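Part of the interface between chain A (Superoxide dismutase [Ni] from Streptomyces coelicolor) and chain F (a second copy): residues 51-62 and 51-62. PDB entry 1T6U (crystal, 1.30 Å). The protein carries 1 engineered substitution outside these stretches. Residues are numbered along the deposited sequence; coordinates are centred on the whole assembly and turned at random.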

ATOM      1  N   ALA A  51      10.441  -6.767  -6.331  1.00  7.76           N
ATOM      2  CA  ALA A  51      11.326  -7.909  -6.594  1.00  8.17           C
ATOM      3  C   ALA A  51      11.970  -8.399  -5.310  1.00  7.46           C
ATOM      4  O   ALA A  51      12.077  -9.605  -5.077  1.00  9.44           O
ATOM      5  CB  ALA A  51      12.385  -7.559  -7.630  1.00  8.51           C
ATOM      6  N   LYS A  52      12.404  -7.481  -4.440  1.00  8.99           N
ATOM      7  CA  LYS A  52      12.965  -7.882  -3.164  1.00  8.07           C
ATOM      8  C   LYS A  52      11.958  -8.649  -2.313  1.00  9.25           C
ATOM      9  O   LYS A  52      12.302  -9.685  -1.706  1.00  8.44           O
ATOM     10  CB  LYS A  52      13.480  -6.662  -2.413  1.00  9.03           C
ATOM     11  CG  LYS A  52      14.754  -6.047  -2.980  1.00 10.06           C
ATOM     12  CD  LYS A  52      15.231  -4.847  -2.163  1.00  9.30           C
ATOM     13  CE  LYS A  52      16.097  -5.236  -0.999  1.00 10.54           C
ATOM     14  NZ  LYS A  52      16.311  -4.077  -0.070  1.00 11.83           N
ATOM     15  N   HIS A  53      10.714  -8.147  -2.269  1.00  7.36           N
ATOM     16  CA  HIS A  53       9.678  -8.901  -1.537  1.00  7.83           C
ATOM     17  C   HIS A  53       9.515 -10.336  -2.037  1.00  7.09           C
ATOM     18  O   HIS A  53       9.488 -11.300  -1.295  1.00  7.52           O
ATOM     19  CB  HIS A  53       8.372  -8.127  -1.627  1.00  9.16           C
ATOM     20  CG  HIS A  53       7.227  -8.885  -1.035  1.00 11.86           C
ATOM     21  ND1 HIS A  53       6.968  -8.959   0.299  1.00 14.48           N
ATOM     22  CD2 HIS A  53       6.279  -9.643  -1.658  1.00 14.89           C
ATOM     23  CE1 HIS A  53       5.898  -9.726   0.475  1.00 17.73           C
ATOM     24  NE2 HIS A  53       5.464 -10.142  -0.694  1.00 17.80           N
ATOM     25  N   HIS A  54       9.404 -10.467  -3.382  1.00  7.67           N
ATOM     26  CA  HIS A  54       9.213 -11.795  -3.938  1.00  8.05           C
ATOM     27  C   HIS A  54      10.390 -12.719  -3.589  1.00  7.70           C
ATOM     28  O   HIS A  54      10.193 -13.877  -3.264  1.00  8.99           O
ATOM     29  CB  HIS A  54       8.998 -11.703  -5.448  1.00  7.42           C
ATOM     30  CG  HIS A  54       7.762 -10.996  -5.843  1.00  8.17           C
ATOM     31  ND1 HIS A  54       6.528 -11.301  -5.313  1.00  8.74           N
ATOM     32  CD2 HIS A  54       7.600 -10.023  -6.751  1.00  9.09           C
ATOM     33  CE1 HIS A  54       5.652 -10.500  -5.899  1.00  9.62           C
ATOM     34  NE2 HIS A  54       6.266  -9.697  -6.776  1.00  9.30           N
ATOM     35  N   VAL A  55      11.626 -12.208  -3.678  1.00  9.09           N
ATOM     36  CA  VAL A  55      12.752 -13.089  -3.393  1.00  9.15           C
ATOM     37  C   VAL A  55      12.747 -13.457  -1.922  1.00  9.80           C
ATOM     38  O   VAL A  55      12.978 -14.610  -1.574  1.00  9.70           O
ATOM     39  CB  VAL A  55      14.042 -12.376  -3.799  1.00  8.42           C
ATOM     40  CG1 VAL A  55      15.267 -13.105  -3.226  1.00 11.28           C
ATOM     41  CG2 VAL A  55      14.146 -12.279  -5.318  1.00  9.80           C
ATOM     42  N   SER A  56      12.467 -12.478  -1.052  1.00  9.23           N
ATOM     43  CA  SER A  56      12.459 -12.758   0.370  1.00  9.43           C
ATOM     44  C   SER A  56      11.416 -13.817   0.716  1.00  9.26           C
ATOM     45  O   SER A  56      11.646 -14.726   1.508  1.00 11.10           O
ATOM     46  CB  SER A  56      12.225 -11.447   1.139  1.00 10.72           C
ATOM     47  OG  SER A  56      12.364 -11.671   2.556  1.00 11.93           O
ATOM     48  N   VAL A  57      10.210 -13.723   0.127  1.00  9.22           N
ATOM     49  CA  VAL A  57       9.152 -14.694   0.363  1.00  9.90           C
ATOM     50  C   VAL A  57       9.558 -16.090  -0.083  1.00  8.24           C
ATOM     51  O   VAL A  57       9.292 -17.083   0.597  1.00 10.88           O
ATOM     52  CB  VAL A  57       7.874 -14.197  -0.361  1.00 11.12           C
ATOM     53  CG1 VAL A  57       6.872 -15.326  -0.536  1.00 11.53           C
ATOM     54  CG2 VAL A  57       7.233 -13.016   0.388  1.00 11.51           C
ATOM     55  N   LEU A  58      10.192 -16.223  -1.255  1.00  9.34           N
ATOM     56  CA  LEU A  58      10.655 -17.559  -1.629  1.00 10.30           C
ATOM     57  C   LEU A  58      11.511 -18.186  -0.516  1.00 10.92           C
ATOM     58  O   LEU A  58      11.342 -19.373  -0.155  1.00 12.35           O
ATOM     59  CB  LEU A  58      11.465 -17.500  -2.919  1.00 11.01           C
ATOM     60  CG  LEU A  58      10.726 -17.223  -4.222  1.00 10.45           C
ATOM     61  CD1 LEU A  58      11.676 -16.947  -5.367  1.00 14.60           C
ATOM     62  CD2 LEU A  58       9.792 -18.361  -4.616  1.00 12.98           C
ATOM     63  N   TRP A  59      12.425 -17.344  -0.027  1.00 10.69           N
ATOM     64  CA  TRP A  59      13.440 -17.751   0.950  1.00 11.18           C
ATOM     65  C   TRP A  59      12.820 -18.136   2.292  1.00 11.80           C
ATOM     66  O   TRP A  59      13.138 -19.177   2.899  1.00 11.89           O
ATOM     67  CB  TRP A  59      14.464 -16.656   1.169  1.00 11.01           C
ATOM     68  CG  TRP A  59      15.550 -16.953   2.140  1.00 10.39           C
ATOM     69  CD1 TRP A  59      16.465 -17.983   2.028  1.00 12.09           C
ATOM     70  CD2 TRP A  59      15.850 -16.255   3.346  1.00 10.86           C
ATOM     71  NE1 TRP A  59      17.306 -17.935   3.105  1.00 13.62           N
ATOM     72  CE2 TRP A  59      16.956 -16.886   3.934  1.00 13.03           C
ATOM     73  CE3 TRP A  59      15.303 -15.144   4.002  1.00 10.35           C
ATOM     74  CZ2 TRP A  59      17.500 -16.438   5.139  1.00 15.06           C
ATOM     75  CZ3 TRP A  59      15.845 -14.704   5.192  1.00 13.65           C
ATOM     76  CH2 TRP A  59      16.958 -15.356   5.764  1.00 12.93           C
ATOM     77  N   SER A  60      11.913 -17.257   2.768  1.00 11.11           N
ATOM     78  CA  SER A  60      11.353 -17.522   4.094  1.00 11.99           C
ATOM     79  C   SER A  60      10.202 -18.508   4.072  1.00 11.43           C
ATOM     80  O   SER A  60       9.956 -19.269   5.002  1.00 14.60           O
ATOM     81  CB  SER A  60      10.840 -16.247   4.775  1.00 13.94           C
ATOM     82  OG  SER A  60       9.810 -15.616   3.996  1.00 12.44           O
ATOM     83  N   ASP A  61       9.411 -18.491   2.999  1.00 11.58           N
ATOM     84  CA  ASP A  61       8.141 -19.218   3.026  1.00 11.92           C
ATOM     85  C   ASP A  61       8.160 -20.481   2.181  1.00 13.84           C
ATOM     86  O   ASP A  61       7.585 -21.460   2.624  1.00 19.69           O
ATOM     87  CB  ASP A  61       7.033 -18.273   2.549  1.00 11.95           C
ATOM     88  CG  ASP A  61       6.738 -17.087   3.448  1.00 13.06           C
ATOM     89  OD1 ASP A  61       7.458 -16.804   4.411  1.00 12.99           O
ATOM     90  OD2 ASP A  61       5.730 -16.388   3.160  1.00 15.01           O
ATOM     91  N   TYR A  62       8.784 -20.462   1.023  1.00 11.00           N
ATOM     92  CA  TYR A  62       8.862 -21.682   0.199  1.00 11.74           C
ATOM     93  C   TYR A  62       9.969 -22.592   0.663  1.00 11.65           C
ATOM     94  O   TYR A  62       9.779 -23.801   0.952  1.00 13.95           O
ATOM     95  CB  TYR A  62       9.028 -21.335  -1.308  1.00 11.31           C
ATOM     96  CG  TYR A  62       9.261 -22.661  -2.026  1.00 11.64           C
ATOM     97  CD1 TYR A  62       8.212 -23.503  -2.342  1.00 13.09           C
ATOM     98  CD2 TYR A  62      10.528 -23.059  -2.392  1.00 11.84           C
ATOM     99  CE1 TYR A  62       8.400 -24.711  -2.991  1.00 14.11           C
ATOM    100  CE2 TYR A  62      10.738 -24.282  -3.029  1.00 13.29           C
ATOM    101  CZ  TYR A  62       9.671 -25.110  -3.340  1.00 13.29           C
ATOM    102  OH  TYR A  62       9.837 -26.317  -3.979  1.00 15.07           O
TER
ATOM    103  N   ALA F  51       6.294  -6.876  10.409  1.00  9.35           N
ATOM    104  CA  ALA F  51       7.418  -7.425  11.164  1.00 10.37           C
ATOM    105  C   ALA F  51       8.362  -8.235  10.287  1.00  9.41           C
ATOM    106  O   ALA F  51       9.581  -8.126  10.367  1.00 11.10           O
ATOM    107  CB  ALA F  51       6.893  -8.303  12.330  1.00 11.85           C
ATOM    108  N   LYS F  52       7.801  -9.048   9.380  1.00 10.70           N
ATOM    109  CA  LYS F  52       8.632  -9.844   8.450  1.00  9.79           C
ATOM    110  C   LYS F  52       9.441  -8.905   7.553  1.00  9.40           C
ATOM    111  O   LYS F  52      10.637  -9.091   7.298  1.00  9.43           O
ATOM    112  CB  LYS F  52       7.779 -10.806   7.618  1.00 10.47           C
ATOM    113  CG  LYS F  52       7.110 -11.948   8.375  1.00 10.38           C
ATOM    114  CD  LYS F  52       6.284 -12.871   7.495  1.00 11.71           C
ATOM    115  CE  LYS F  52       7.176 -13.854   6.737  1.00 10.17           C
ATOM    116  NZ  LYS F  52       6.429 -14.529   5.644  1.00 12.08           N
ATOM    117  N   HIS F  53       8.796  -7.844   7.061  1.00  9.68           N
ATOM    118  CA  HIS F  53       9.539  -6.877   6.239  1.00  9.01           C
ATOM    119  C   HIS F  53      10.688  -6.274   7.011  1.00  9.13           C
ATOM    120  O   HIS F  53      11.827  -6.178   6.527  1.00  9.84           O
ATOM    121  CB  HIS F  53       8.555  -5.796   5.757  1.00  9.86           C
ATOM    122  CG  HIS F  53       9.247  -4.640   5.132  1.00 10.14           C
ATOM    123  ND1 HIS F  53       9.733  -4.636   3.850  1.00 15.59           N
ATOM    124  CD2 HIS F  53       9.525  -3.416   5.658  1.00 14.69           C
ATOM    125  CE1 HIS F  53      10.297  -3.432   3.596  1.00 15.52           C
ATOM    126  NE2 HIS F  53      10.181  -2.696   4.676  1.00 17.64           N
ATOM    127  N   HIS F  54      10.409  -5.837   8.260  1.00  8.99           N
ATOM    128  CA  HIS F  54      11.490  -5.205   9.017  1.00  9.40           C
ATOM    129  C   HIS F  54      12.637  -6.182   9.237  1.00  9.84           C
ATOM    130  O   HIS F  54      13.808  -5.802   9.128  1.00 10.33           O
ATOM    131  CB  HIS F  54      10.970  -4.688  10.355  1.00  8.98           C
ATOM    132  CG  HIS F  54      10.014  -3.553  10.261  1.00 10.08           C
ATOM    133  ND1 HIS F  54      10.230  -2.491   9.404  1.00 11.24           N
ATOM    134  CD2 HIS F  54       8.837  -3.336  10.902  1.00 11.88           C
ATOM    135  CE1 HIS F  54       9.201  -1.646   9.565  1.00 12.77           C
ATOM    136  NE2 HIS F  54       8.327  -2.148  10.463  1.00 11.65           N
ATOM    137  N   VAL F  55      12.329  -7.449   9.561  1.00  9.77           N
ATOM    138  CA  VAL F  55      13.385  -8.435   9.781  1.00 12.07           C
ATOM    139  C   VAL F  55      14.141  -8.690   8.491  1.00 11.31           C
ATOM    140  O   VAL F  55      15.396  -8.727   8.517  1.00 11.91           O
ATOM    141  CB  VAL F  55      12.791  -9.735  10.360  1.00 11.55           C
ATOM    142  CG1 VAL F  55      13.756 -10.904  10.299  1.00 13.22           C
ATOM    143  CG2 VAL F  55      12.346  -9.518  11.805  1.00 13.45           C
ATOM    144  N   SER F  56      13.440  -8.846   7.374  1.00 11.00           N
ATOM    145  CA  SER F  56      14.145  -9.030   6.098  1.00 10.45           C
ATOM    146  C   SER F  56      15.052  -7.867   5.766  1.00  9.28           C
ATOM    147  O   SER F  56      16.167  -8.097   5.303  1.00 11.03           O
ATOM    148  CB  SER F  56      13.122  -9.234   4.998  1.00 10.24           C
ATOM    149  OG  SER F  56      13.716  -9.670   3.798  1.00 12.62           O
ATOM    150  N   VAL F  57      14.597  -6.638   6.001  1.00 10.60           N
ATOM    151  CA  VAL F  57      15.432  -5.474   5.701  1.00 10.76           C
ATOM    152  C   VAL F  57      16.681  -5.464   6.546  1.00 11.28           C
ATOM    153  O   VAL F  57      17.770  -5.162   6.076  1.00 11.96           O
ATOM    154  CB  VAL F  57      14.659  -4.168   5.907  1.00  8.89           C
ATOM    155  CG1 VAL F  57      15.531  -2.946   5.967  1.00 13.07           C
ATOM    156  CG2 VAL F  57      13.626  -4.084   4.780  1.00 14.51           C
ATOM    157  N   LEU F  58      16.600  -5.789   7.803  1.00 11.22           N
ATOM    158  CA  LEU F  58      17.838  -5.851   8.588  1.00 11.28           C
ATOM    159  C   LEU F  58      18.876  -6.784   7.964  1.00 10.85           C
ATOM    160  O   LEU F  58      20.066  -6.482   7.846  1.00 13.02           O
ATOM    161  CB  LEU F  58      17.582  -6.340  10.036  1.00 11.69           C
ATOM    162  CG  LEU F  58      16.784  -5.397  10.911  1.00 13.80           C
ATOM    163  CD1 LEU F  58      16.472  -6.037  12.249  1.00 15.45           C
ATOM    164  CD2 LEU F  58      17.560  -4.093  11.082  1.00 15.93           C
ATOM    165  N   TRP F  59      18.377  -7.947   7.540  1.00 10.99           N
ATOM    166  CA  TRP F  59      19.208  -9.005   6.996  1.00 12.02           C
ATOM    167  C   TRP F  59      19.830  -8.664   5.650  1.00 10.54           C
ATOM    168  O   TRP F  59      21.002  -8.963   5.438  1.00 14.10           O
ATOM    169  CB  TRP F  59      18.355 -10.268   6.815  1.00 11.82           C
ATOM    170  CG  TRP F  59      19.070 -11.471   6.334  1.00 10.40           C
ATOM    171  CD1 TRP F  59      20.113 -12.125   6.888  1.00 11.60           C
ATOM    172  CD2 TRP F  59      18.745 -12.181   5.134  1.00 10.64           C
ATOM    173  NE1 TRP F  59      20.461 -13.183   6.124  1.00 12.17           N
ATOM    174  CE2 TRP F  59      19.642 -13.243   5.032  1.00 11.84           C
ATOM    175  CE3 TRP F  59      17.799 -12.009   4.136  1.00 10.32           C
ATOM    176  CZ2 TRP F  59      19.624 -14.151   3.980  1.00 14.24           C
ATOM    177  CZ3 TRP F  59      17.770 -12.896   3.088  1.00 11.00           C
ATOM    178  CH2 TRP F  59      18.677 -13.946   3.019  1.00 11.53           C
ATOM    179  N   SER F  60      19.038  -8.050   4.757  1.00 12.00           N
ATOM    180  CA  SER F  60      19.516  -7.752   3.414  1.00 13.00           C
ATOM    181  C   SER F  60      20.257  -6.426   3.342  1.00 11.35           C
ATOM    182  O   SER F  60      21.204  -6.267   2.568  1.00 14.37           O
ATOM    183  CB  SER F  60      18.397  -7.679   2.379  1.00 12.90           C
ATOM    184  OG  SER F  60      17.396  -6.726   2.740  1.00 12.41           O
ATOM    185  N   ASP F  61      19.760  -5.458   4.107  1.00 12.24           N
ATOM    186  CA  ASP F  61      20.302  -4.133   3.918  1.00 12.99           C
ATOM    187  C   ASP F  61      21.301  -3.714   4.983  1.00 14.68           C
ATOM    188  O   ASP F  61      22.265  -3.008   4.658  1.00 21.25           O
ATOM    189  CB  ASP F  61      19.128  -3.165   3.850  1.00 12.64           C
ATOM    190  CG  ASP F  61      18.170  -3.351   2.691  1.00 11.03           C
ATOM    191  OD1 ASP F  61      18.255  -4.331   1.930  1.00 11.90           O
ATOM    192  OD2 ASP F  61      17.288  -2.438   2.590  1.00 16.35           O
ATOM    193  N   TYR F  62      21.078  -4.106   6.231  1.00 13.61           N
ATOM    194  CA  TYR F  62      21.990  -3.637   7.271  1.00 14.50           C
ATOM    195  C   TYR F  62      23.188  -4.566   7.378  1.00 16.00           C
ATOM    196  O   TYR F  62      24.367  -4.172   7.270  1.00 16.91           O
ATOM    197  CB  TYR F  62      21.315  -3.494   8.656  1.00 14.08           C
ATOM    198  CG  TYR F  62      22.376  -3.296   9.725  1.00 15.48           C
ATOM    199  CD1 TYR F  62      22.953  -2.054   9.935  1.00 17.38           C
ATOM    200  CD2 TYR F  62      22.853  -4.329  10.530  1.00 16.49           C
ATOM    201  CE1 TYR F  62      23.932  -1.801  10.883  1.00 21.88           C
ATOM    202  CE2 TYR F  62      23.833  -4.115  11.485  1.00 19.82           C
ATOM    203  CZ  TYR F  62      24.360  -2.857  11.659  1.00 21.68           C
ATOM    204  OH  TYR F  62      25.331  -2.670  12.605  1.00 24.56           O
TER

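Two copies of the same helical segment, residues 51-62 of chains A and F, cross nearly at right angles: their N-to-C directions differ by 97°, and their axes come no closer than 11.2 Å. The CA atoms of Ser A56 and Ser F56, 7.0 Å apart, mark the register; each contact made by one chain recurs with the roles exchanged. Together the stretches bury 371 Å², most of it on Trp, Lys and Ser residues about one helical turn apart.

Trp A59 and Trp F59 are each covered most, 65 Å² apiece. Their six-membered rings form an offset stack, with planes 2° from parallel and centroids 3.6 Å apart; CZ2 of Trp A59 lies 3.3 Å from CZ2 of Trp F59, over one face of the partner ring. Such an overlap brings flat apolar surfaces together, while each indole NE1 is hydrogen-bonded elsewhere in the structure.

Lys A52 and Lys F52 follow at 50 Å² each. Both leave their helix toward the other and reach across with chi angles m, t, p, t. Lys A52 NZ donates to Asp F61 OD1 at 2.8 Å, and Lys F52 NZ to Asp A61 OD1, also at 2.8 Å; both are salt bridges, joining opposite charges. The CA-to-CB bond of each Asp points sideways, but its carboxylate end comes nearer the partner helix. Within each chain the neighbouring serine adds a second donor to the same oxygen: Ser A60 OG to Asp A61 OD1, and Ser F60 OG to Asp F61 OD1, both 2.7 Å.

Between the two salt bridges, with the stack to one side, Ser A56 OG and Ser F56 OG share a 2.7 Å hydrogen bond in which either hydroxyl could be the donor. Backbone bonds such as Ser A60 N to Ser A56 O, 2.8 Å, hold this face in helical order.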